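Lamina-associated polypeptide 2 isoforms alpha/zeta (PDB 2V0X) is a non-membrane-anchored component of the nuclear lamina that dimerizes through this domain and probably links lamin A with chromatin. Local coordinates at residues 64-67 against 68-72; 105-108 against 109-113; 130-133 against 134-137; 156-159 against 160-163. The protein carries 2 engineered substitutions. All coordinates share one frame; numbering follows the deposited sequence.

Interaction 1: 64-67 against 68-72; sequences SSIE and AARIL
Ser64 meets the first full turn of helix 66-72 only by way of its carbonyl, whose O packs 3.8 Å from Ala68 CB. The next residue, Ser65, is the N-cap. With chi1 at 85°, its hydroxyl is tucked between the backbone N and the carbonyl carbon, and OG accepts from Ala68 N at 2.9 Å through a fairly straight bond (158° at the hydrogen). This cap supplies an acceptor to an N-H of the helix's first turn, where i to i+4 bonds have not yet begun, while Ser65 O begins the ladder by taking Ala69 N at 3.0 Å. Ile66 O then receives Arg70 N at 3.1 Å. Glu67 O accepts from Ile71 N, and the Ile71 side chain lies against the same oxygen, with CB 3.5 Å from Glu67 O. Arg70 bends back at chi3 (-48°), bringing NH1 to 3.6 Å from Glu67 CA and one guanidinium face over Ile66 O; its NH2 stays 5.0 Å from Glu67 OE1, too far for a salt bridge. The short helix rests against helix 100-146, where Tyr114 bonds to Ile71 O and Ala118 and Gln122 meet Leu72, while Leu35 and Trp47 of the second subunit pack on Ala68 and Ile71.

Interaction 2: 105-108 against 109-113; sequences HLDL and ALCRS
Leu108 and Arg112 form an i to i+4 contact within a single helix, near the start of the long helix 100-146. The backbone step between them is the bond from Arg112 N to Leu108 O, 2.9 Å long and nearly linear at 166°. The side chains cross obliquely above it. Leu108, with CG turned anti to its backbone N (chi1 176°), sends both methyls along the arginine: CD1 lies 3.8 Å from Arg112 CG, and CD2 sits over one face of the guanidinium, toward its rim, 3.7 Å from NH1. Arg112 bends at chi2 and chi3, and its NH2 makes a salt bridge with Asp51. With an alanine at this position the Asp51 carboxylate would probably lose its positive mate, and the Leu108 methyls their cover. On another side of the helix Cys111 SG lies 4.0 Å from Asp107 OD2, and the Asp107 carboxylate pairs with Arg191 of the second subunit. Ala109 O holds two donors from Ser113, N and OG, both at 2.9 Å and on opposite faces of the carbonyl plane. Met189 and Ser186 of helix 152-196 pack on this region, and His105 stacks on Tyr193. This pairing of two long helices in a hairpin, packed against the second subunit, is consistent with the four-stranded antiparallel coiled coil through which the domain dimerizes.

Interaction 3: 130-133 against 134-137; sequences VAKS and LQAD
Val130 O accepts from Leu134 N at 2.8 Å, the shortest of four successive i to i+4 backbone bonds that carry helix 100-146 through this part of the antiparallel coiled coil. Gln135 N bonds to Ala131 O at 3.0 Å, Asp137 N to Ser133 O at the same length, and Ala136 N to Lys132 O a little more loosely at 3.2 Å. Among the side chains, Ser133 OG turns back to Phe129 O, one turn earlier in the same helix, and the amide of Gln135 reaches across the dimer, where NE2 bonds to Ser167 of the second subunit. The rotamer of Gln135 is uncommon in a helix: chi1 of 70° sets CG between its backbone N and carbonyl carbon, 3.3 Å from Lys132 O, and the chain then runs extended. Working outward, the packing divides between two faces of the helix. Leu134 lies in the interior, its CB 3.3 Å from Val130 O; beyond the turn it meets Thr162 and Leu169 of helix 152-196 and, across the interface, Leu134 of the second subunit, so that the same residue of both chains comes together. Ala131 and Gln135 rest on Ala166 of that subunit. Lys132 and Ala136, in contrast, are exposed. The aliphatic part of Lys132, bent at chi2, passes the Gln135 amide and helps to bury its oxygen, which has no polar partner in the model: Gln135 OE1 lies 3.2 Å from Lys132 CD and 3.8 Å from CE.

Interaction 4: 156-159 against 160-163; sequences LRIL and NRTY
Leu159 and Thr162, side by side on helix 152-196, form the close-packed part of this stretch of the four-stranded antiparallel coiled coil. With chi1 at 67°, Thr162 directs OG1 back to donate to Leu159 O at 2.8 Å; Tyr163 N reaches the same oxygen at 3.0 Å from the same face of its plane, so that one carbonyl satisfies two donors. Thr162 CG2 packs 3.4 Å from Ile158 O. This side meets Ile138 and Ile145 of the second subunit, and Leu134 within the chain. A valine replacing Thr162 would probably leave Leu159 O without its second donor, held then by Tyr163 N alone among the donors described. The outer side is looser. Arg157 is exposed and poorly ordered, and its carbonyl takes Arg161 N at a long 3.3 Å, the donor standing 37° out of the carbonyl plane; Arg161 N also makes a weak bond to Ile158 O. Arg161, bent at chi3, nevertheless gains an apolar cover, because Ile158 runs alongside it and lays its terminal methyl over one face of the guanidinium, with CD1 3.4 Å from NH2.

Overall arrangement
Read from the N terminus, the four contacts follow in series without nesting or crossing; each is a short continuous stretch with bonds between residues three or four apart, so none closes a long loop. Interaction 1 starts helix 66-72, which leans on helix 100-146. Interaction 2 lies near the start of that helix and interaction 3 well along it, their centres about 37 Å apart. The chain returns in helix 152-196, where interaction 4 lies beside interaction 3, about 11 Å between centres. There the hairpin is tied directly: Leu134 CD1 packs 3.4 Å from Thr162 CB, and Asp137 OD1 makes a long, weak ion pair with Arg161 NH1. All four touch the second subunit.

Interaction 1: 64-67 against 68-72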
loop_
_atom_site.group_PDB
_atom_site.type_symbol
_atom_site.label_atom_id
_atom_site.label_comp_id
_atom_site.label_asym_id
_atom_site.label_seq_id
_atom_site.Cartn_x
_atom_site.Cartn_y
_atom_site.Cartn_z
ATOM N N SER B 64 9.617 -8.530 -13.150
ATOM C CA SER B 64 10.972 -8.965 -13.427
ATOM C C SER B 64 11.954 -7.801 -13.413
ATOM O O SER B 64 11.553 -6.627 -13.462
ATOM C CB SER B 64 11.031 -9.650 -14.799
ATOM O OG SER B 64 10.190 -10.791 -14.846
ATOM N N SER B 65 13.233 -8.175 -13.350
ATOM C CA SER B 65 14.400 -7.303 -13.365
ATOM C C SER B 65 15.211 -7.355 -12.075
ATOM O O SER B 65 14.672 -7.539 -10.975
ATOM C CB SER B 65 14.064 -5.848 -13.746
ATOM O OG SER B 65 13.640 -5.072 -12.637
ATOM N N ILE B 66 16.525 -7.241 -12.229
ATOM C CA ILE B 66 17.435 -7.247 -11.090
ATOM C C ILE B 66 17.025 -6.083 -10.174
ATOM O O ILE B 66 16.976 -6.221 -8.950
ATOM C CB ILE B 66 18.897 -7.060 -11.577
ATOM C CG1 ILE B 66 19.333 -8.284 -12.402
ATOM C CG2 ILE B 66 19.848 -6.834 -10.404
ATOM C CD1 ILE B 66 20.638 -8.090 -13.161
ATOM N N GLU B 67 16.630 -4.976 -10.796
ATOM C CA GLU B 67 16.231 -3.773 -10.073
ATOM C C GLU B 67 14.988 -3.964 -9.204
ATOM O O GLU B 67 14.961 -3.546 -8.047
ATOM C CB GLU B 67 15.994 -2.608 -11.046
ATOM C CG GLU B 67 17.253 -2.071 -11.759
ATOM C CD GLU B 67 17.769 -2.943 -12.913
ATOM O OE1 GLU B 67 18.925 -2.723 -13.334
ATOM O OE2 GLU B 67 17.041 -3.825 -13.418
ATOM N N ALA B 68 13.965 -4.592 -9.758
ATOM C CA ALA B 68 12.741 -4.783 -9.002
ATOM C C ALA B 68 12.947 -5.829 -7.915
ATOM O O ALA B 68 12.362 -5.721 -6.847
ATOM C CB ALA B 68 11.608 -5.162 -9.913
ATOM N N ALA B 69 13.810 -6.811 -8.182
ATOM C CA ALA B 69 14.105 -7.865 -7.218
ATOM C C ALA B 69 14.747 -7.256 -5.970
ATOM O O ALA B 69 14.419 -7.629 -4.838
ATOM C CB ALA B 69 15.028 -8.924 -7.834
ATOM N N ARG B 70 15.650 -6.308 -6.178
ATOM C CA ARG B 70 16.306 -5.650 -5.051
ATOM C C ARG B 70 15.278 -4.837 -4.247
ATOM O O ARG B 70 15.209 -4.925 -3.028
ATOM C CB ARG B 70 17.397 -4.710 -5.557
ATOM C CG ARG B 70 18.134 -3.959 -4.464
ATOM C CD ARG B 70 18.810 -2.704 -4.999
ATOM N NE ARG B 70 19.573 -2.960 -6.217
ATOM C CZ ARG B 70 19.196 -2.569 -7.432
ATOM N NH1 ARG B 70 18.061 -1.898 -7.600
ATOM N NH2 ARG B 70 19.942 -2.872 -8.486
ATOM N N ILE B 71 14.466 -4.074 -4.965
ATOM C CA ILE B 71 13.452 -3.203 -4.381
ATOM C C ILE B 71 12.288 -3.881 -3.657
ATOM O O ILE B 71 11.919 -3.478 -2.559
ATOM C CB ILE B 71 12.930 -2.239 -5.477
ATOM C CG1 ILE B 71 13.884 -1.059 -5.599
ATOM C CG2 ILE B 71 11.466 -1.813 -5.250
ATOM C CD1 ILE B 71 13.658 -0.237 -6.856
ATOM N N LEU B 72 11.755 -4.938 -4.255
ATOM C CA LEU B 72 10.593 -5.635 -3.720
ATOM C C LEU B 72 10.805 -6.535 -2.509
ATOM O O LEU B 72 9.863 -6.809 -1.763
ATOM C CB LEU B 72 9.908 -6.414 -4.848
ATOM C CG LEU B 72 9.466 -5.470 -5.974
ATOM C CD1 LEU B 72 9.017 -6.262 -7.171
ATOM C CD2 LEU B 72 8.349 -4.567 -5.478
#

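Interaction 2: 105-108 against 109-113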
loop_
_atom_site.group_PDB
_atom_site.type_symbol
_atom_site.label_atom_id
_atom_site.label_comp_id
_atom_site.label_asym_id
_atom_site.label_seq_id
_atom_site.Cartn_x
_atom_site.Cartn_y
_atom_site.Cartn_z
ATOM N N HIS B 105 8.502 -9.364 17.567
ATOM C CA HIS B 105 7.141 -9.018 17.148
ATOM C C HIS B 105 7.119 -7.707 16.374
ATOM O O HIS B 105 6.390 -7.569 15.389
ATOM C CB HIS B 105 6.223 -8.884 18.363
ATOM C CG HIS B 105 5.981 -10.174 19.081
ATOM N ND1 HIS B 105 5.289 -11.223 18.512
ATOM C CD2 HIS B 105 6.323 -10.579 20.327
ATOM C CE1 HIS B 105 5.215 -12.219 19.378
ATOM N NE2 HIS B 105 5.832 -11.853 20.487
ATOM N N LEU B 106 7.925 -6.750 16.826
ATOM C CA LEU B 106 8.000 -5.455 16.184
ATOM C C LEU B 106 8.634 -5.598 14.815
ATOM O O LEU B 106 8.128 -5.049 13.838
ATOM C CB LEU B 106 8.800 -4.459 17.025
ATOM C CG LEU B 106 8.314 -4.134 18.435
ATOM C CD1 LEU B 106 9.053 -2.897 18.926
ATOM C CD2 LEU B 106 6.817 -3.865 18.448
ATOM N N ASP B 107 9.738 -6.344 14.756
ATOM C CA ASP B 107 10.447 -6.563 13.501
ATOM C C ASP B 107 9.567 -7.294 12.492
ATOM O O ASP B 107 9.592 -6.987 11.299
ATOM C CB ASP B 107 11.754 -7.336 13.728
ATOM C CG ASP B 107 12.624 -7.354 12.493
ATOM O OD1 ASP B 107 12.866 -6.269 11.932
ATOM O OD2 ASP B 107 13.018 -8.451 12.054
ATOM N N LEU B 108 8.771 -8.244 12.972
ATOM C CA LEU B 108 7.876 -8.980 12.094
ATOM C C LEU B 108 6.810 -8.028 11.539
ATOM O O LEU B 108 6.506 -8.025 10.337
ATOM C CB LEU B 108 7.186 -10.104 12.863
ATOM C CG LEU B 108 6.143 -10.880 12.049
ATOM C CD1 LEU B 108 6.810 -11.553 10.836
ATOM C CD2 LEU B 108 5.486 -11.933 12.942
ATOM N N ALA B 109 6.247 -7.205 12.411
ATOM C CA ALA B 109 5.222 -6.261 11.975
ATOM C C ALA B 109 5.758 -5.306 10.912
ATOM O O ALA B 109 5.071 -5.039 9.928
ATOM C CB ALA B 109 4.673 -5.490 13.138
ATOM N N LEU B 110 6.972 -4.787 11.108
ATOM C CA LEU B 110 7.558 -3.854 10.141
ATOM C C LEU B 110 7.916 -4.560 8.824
ATOM O O LEU B 110 7.823 -3.961 7.747
ATOM C CB LEU B 110 8.796 -3.149 10.730
ATOM C CG LEU B 110 8.592 -2.223 11.947
ATOM C CD1 LEU B 110 9.868 -2.079 12.771
ATOM C CD2 LEU B 110 8.079 -0.872 11.509
ATOM N N CYS B 111 8.322 -5.825 8.913
ATOM C CA CYS B 111 8.671 -6.612 7.730
ATOM C C CYS B 111 7.416 -6.879 6.900
ATOM O O CYS B 111 7.428 -6.774 5.673
ATOM C CB CYS B 111 9.338 -7.946 8.129
ATOM S SG CYS B 111 11.097 -7.783 8.652
ATOM N N ARG B 112 6.350 -7.265 7.584
ATOM C CA ARG B 112 5.083 -7.536 6.938
ATOM C C ARG B 112 4.543 -6.247 6.342
ATOM O O ARG B 112 4.024 -6.275 5.243
ATOM C CB ARG B 112 4.104 -8.174 7.923
ATOM C CG ARG B 112 4.662 -9.495 8.423
ATOM C CD ARG B 112 3.692 -10.621 8.318
ATOM N NE ARG B 112 2.839 -10.694 9.480
ATOM C CZ ARG B 112 2.727 -11.761 10.268
ATOM N NH1 ARG B 112 3.422 -12.866 10.026
ATOM N NH2 ARG B 112 1.906 -11.720 11.301
ATOM N N SER B 113 4.743 -5.115 7.023
ATOM C CA SER B 113 4.295 -3.836 6.480
ATOM C C SER B 113 5.016 -3.591 5.149
ATOM O O SER B 113 4.406 -3.199 4.160
ATOM C CB SER B 113 4.611 -2.688 7.441
ATOM O OG SER B 113 3.812 -2.770 8.616
#

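Interaction 3: 130-133 against 134-137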
loop_
_atom_site.group_PDB
_atom_site.type_symbol
_atom_site.label_atom_id
_atom_site.label_comp_id
_atom_site.label_asym_id
_atom_site.label_seq_id
_atom_site.Cartn_x
_atom_site.Cartn_y
_atom_site.Cartn_z
ATOM N N VAL B 130 -1.720 -1.623 -17.717
ATOM C CA VAL B 130 -3.062 -1.858 -18.246
ATOM C C VAL B 130 -3.804 -0.529 -18.545
ATOM O O VAL B 130 -4.432 -0.398 -19.581
ATOM C CB VAL B 130 -3.889 -2.764 -17.282
ATOM C CG1 VAL B 130 -5.344 -2.880 -17.737
ATOM C CG2 VAL B 130 -3.264 -4.188 -17.229
ATOM N N ALA B 131 -3.707 0.459 -17.660
ATOM C CA ALA B 131 -4.376 1.752 -17.885
ATOM C C ALA B 131 -3.883 2.415 -19.177
ATOM O O ALA B 131 -4.670 2.889 -19.998
ATOM C CB ALA B 131 -4.161 2.676 -16.714
ATOM N N LYS B 132 -2.582 2.376 -19.379
ATOM C CA LYS B 132 -1.968 2.962 -20.562
ATOM C C LYS B 132 -2.372 2.175 -21.825
ATOM O O LYS B 132 -2.682 2.772 -22.858
ATOM C CB LYS B 132 -0.443 2.982 -20.392
ATOM C CG LYS B 132 0.307 3.994 -21.273
ATOM C CD LYS B 132 -0.064 5.434 -20.900
ATOM C CE LYS B 132 0.776 6.466 -21.650
ATOM N NZ LYS B 132 2.207 6.463 -21.223
ATOM N N SER B 133 -2.397 0.847 -21.737
ATOM C CA SER B 133 -2.778 0.019 -22.878
ATOM C C SER B 133 -4.219 0.317 -23.249
ATOM O O SER B 133 -4.555 0.452 -24.424
ATOM C CB SER B 133 -2.644 -1.474 -22.550
ATOM O OG SER B 133 -1.295 -1.804 -22.279
ATOM N N LEU B 134 -5.059 0.417 -22.226
ATOM C CA LEU B 134 -6.467 0.701 -22.393
ATOM C C LEU B 134 -6.681 2.035 -23.115
ATOM O O LEU B 134 -7.563 2.143 -23.984
ATOM C CB LEU B 134 -7.142 0.704 -21.023
ATOM C CG LEU B 134 -8.501 1.350 -20.768
ATOM C CD1 LEU B 134 -9.596 0.705 -21.566
ATOM C CD2 LEU B 134 -8.787 1.237 -19.282
ATOM N N GLN B 135 -5.869 3.041 -22.792
ATOM C CA GLN B 135 -6.060 4.317 -23.460
ATOM C C GLN B 135 -5.631 4.320 -24.923
ATOM O O GLN B 135 -6.261 4.981 -25.735
ATOM C CB GLN B 135 -5.541 5.522 -22.661
ATOM C CG GLN B 135 -4.062 5.712 -22.483
ATOM C CD GLN B 135 -3.760 6.962 -21.633
ATOM O OE1 GLN B 135 -2.906 6.942 -20.756
ATOM N NE2 GLN B 135 -4.492 8.036 -21.884
ATOM N N ALA B 136 -4.613 3.537 -25.261
ATOM C CA ALA B 136 -4.163 3.432 -26.644
ATOM C C ALA B 136 -5.268 2.709 -27.450
ATOM O O ALA B 136 -5.570 3.077 -28.590
ATOM C CB ALA B 136 -2.858 2.657 -26.717
ATOM N N ASP B 137 -5.892 1.709 -26.840
ATOM C CA ASP B 137 -6.966 0.978 -27.502
ATOM C C ASP B 137 -8.206 1.851 -27.725
ATOM O O ASP B 137 -8.832 1.786 -28.789
ATOM C CB ASP B 137 -7.354 -0.267 -26.703
ATOM C CG ASP B 137 -6.354 -1.412 -26.863
ATOM O OD1 ASP B 137 -5.425 -1.310 -27.695
ATOM O OD2 ASP B 137 -6.505 -2.425 -26.148
#

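Interaction 4: 156-159 against 160-163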
loop_
_atom_site.group_PDB
_atom_site.type_symbol
_atom_site.label_atom_id
_atom_site.label_comp_id
_atom_site.label_asym_id
_atom_site.label_seq_id
_atom_site.Cartn_x
_atom_site.Cartn_y
_atom_site.Cartn_z
ATOM N N LEU B 156 -15.852 -2.905 -32.291
ATOM C CA LEU B 156 -16.426 -3.732 -31.234
ATOM C C LEU B 156 -15.411 -4.695 -30.609
ATOM O O LEU B 156 -15.474 -4.972 -29.407
ATOM C CB LEU B 156 -17.625 -4.519 -31.759
ATOM C CG LEU B 156 -18.943 -3.748 -31.802
ATOM C CD1 LEU B 156 -19.878 -4.378 -32.827
ATOM C CD2 LEU B 156 -19.574 -3.731 -30.412
ATOM N N ARG B 157 -14.511 -5.238 -31.424
ATOM C CA ARG B 157 -13.484 -6.142 -30.916
ATOM C C ARG B 157 -12.455 -5.359 -30.109
ATOM O O ARG B 157 -11.927 -5.853 -29.121
ATOM C CB ARG B 157 -12.808 -6.919 -32.053
ATOM C CG ARG B 157 -13.531 -8.229 -32.398
ATOM C CD ARG B 157 -12.811 -9.035 -33.488
ATOM N NE ARG B 157 -12.791 -8.331 -34.769
ATOM C CZ ARG B 157 -11.759 -7.625 -35.226
ATOM N NH1 ARG B 157 -10.644 -7.524 -34.510
ATOM N NH2 ARG B 157 -11.849 -6.998 -36.390
ATOM N N ILE B 158 -12.193 -4.124 -30.517
ATOM C CA ILE B 158 -11.248 -3.285 -29.796
ATOM C C ILE B 158 -11.876 -2.930 -28.453
ATOM O O ILE B 158 -11.246 -3.083 -27.413
ATOM C CB ILE B 158 -10.895 -2.006 -30.588
ATOM C CG1 ILE B 158 -10.073 -2.379 -31.824
ATOM C CG2 ILE B 158 -10.067 -1.055 -29.748
ATOM C CD1 ILE B 158 -8.803 -3.135 -31.481
ATOM N N LEU B 159 -13.155 -2.567 -28.487
ATOM C CA LEU B 159 -13.892 -2.189 -27.299
ATOM C C LEU B 159 -14.108 -3.371 -26.374
ATOM O O LEU B 159 -14.250 -3.199 -25.168
ATOM C CB LEU B 159 -15.244 -1.568 -27.662
ATOM C CG LEU B 159 -15.269 -0.171 -28.307
ATOM C CD1 LEU B 159 -16.721 0.260 -28.463
ATOM C CD2 LEU B 159 -14.499 0.855 -27.461
ATOM N N ASN B 160 -14.160 -4.577 -26.932
ATOM C CA ASN B 160 -14.363 -5.748 -26.096
ATOM C C ASN B 160 -13.096 -5.926 -25.246
ATOM O O ASN B 160 -13.149 -6.221 -24.055
ATOM C CB ASN B 160 -14.630 -6.975 -26.966
ATOM C CG ASN B 160 -15.078 -8.161 -26.155
ATOM O OD1 ASN B 160 -16.029 -8.073 -25.371
ATOM N ND2 ASN B 160 -14.395 -9.277 -26.322
ATOM N N ARG B 161 -11.957 -5.639 -25.851
ATOM C CA ARG B 161 -10.684 -5.745 -25.174
ATOM C C ARG B 161 -10.587 -4.666 -24.058
ATOM O O ARG B 161 -10.181 -4.964 -22.923
ATOM C CB ARG B 161 -9.574 -5.584 -26.217
ATOM C CG ARG B 161 -8.194 -6.043 -25.773
ATOM C CD ARG B 161 -7.136 -5.610 -26.787
ATOM N NE ARG B 161 -7.459 -6.057 -28.140
ATOM C CZ ARG B 161 -6.988 -5.498 -29.253
ATOM N NH1 ARG B 161 -6.166 -4.457 -29.185
ATOM N NH2 ARG B 161 -7.331 -5.987 -30.439
ATOM N N THR B 162 -11.022 -3.439 -24.353
ATOM C CA THR B 162 -10.981 -2.370 -23.356
ATOM C C THR B 162 -11.901 -2.700 -22.183
ATOM O O THR B 162 -11.632 -2.324 -21.037
ATOM C CB THR B 162 -11.375 -0.989 -23.954
ATOM O OG1 THR B 162 -12.757 -0.989 -24.339
ATOM C CG2 THR B 162 -10.505 -0.679 -25.162
ATOM N N TYR B 163 -12.991 -3.399 -22.484
ATOM C CA TYR B 163 -13.961 -3.799 -21.470
ATOM C C TYR B 163 -13.292 -4.750 -20.448
ATOM O O TYR B 163 -13.482 -4.616 -19.234
ATOM C CB TYR B 163 -15.150 -4.490 -22.147
ATOM C CG TYR B 163 -16.296 -4.788 -21.214
ATOM C CD1 TYR B 163 -17.216 -3.798 -20.877
ATOM C CD2 TYR B 163 -16.459 -6.054 -20.662
ATOM C CE1 TYR B 163 -18.268 -4.053 -20.014
ATOM C CE2 TYR B 163 -17.515 -6.321 -19.790
ATOM C CZ TYR B 163 -18.414 -5.313 -19.473
ATOM O OH TYR B 163 -19.455 -5.559 -18.605
#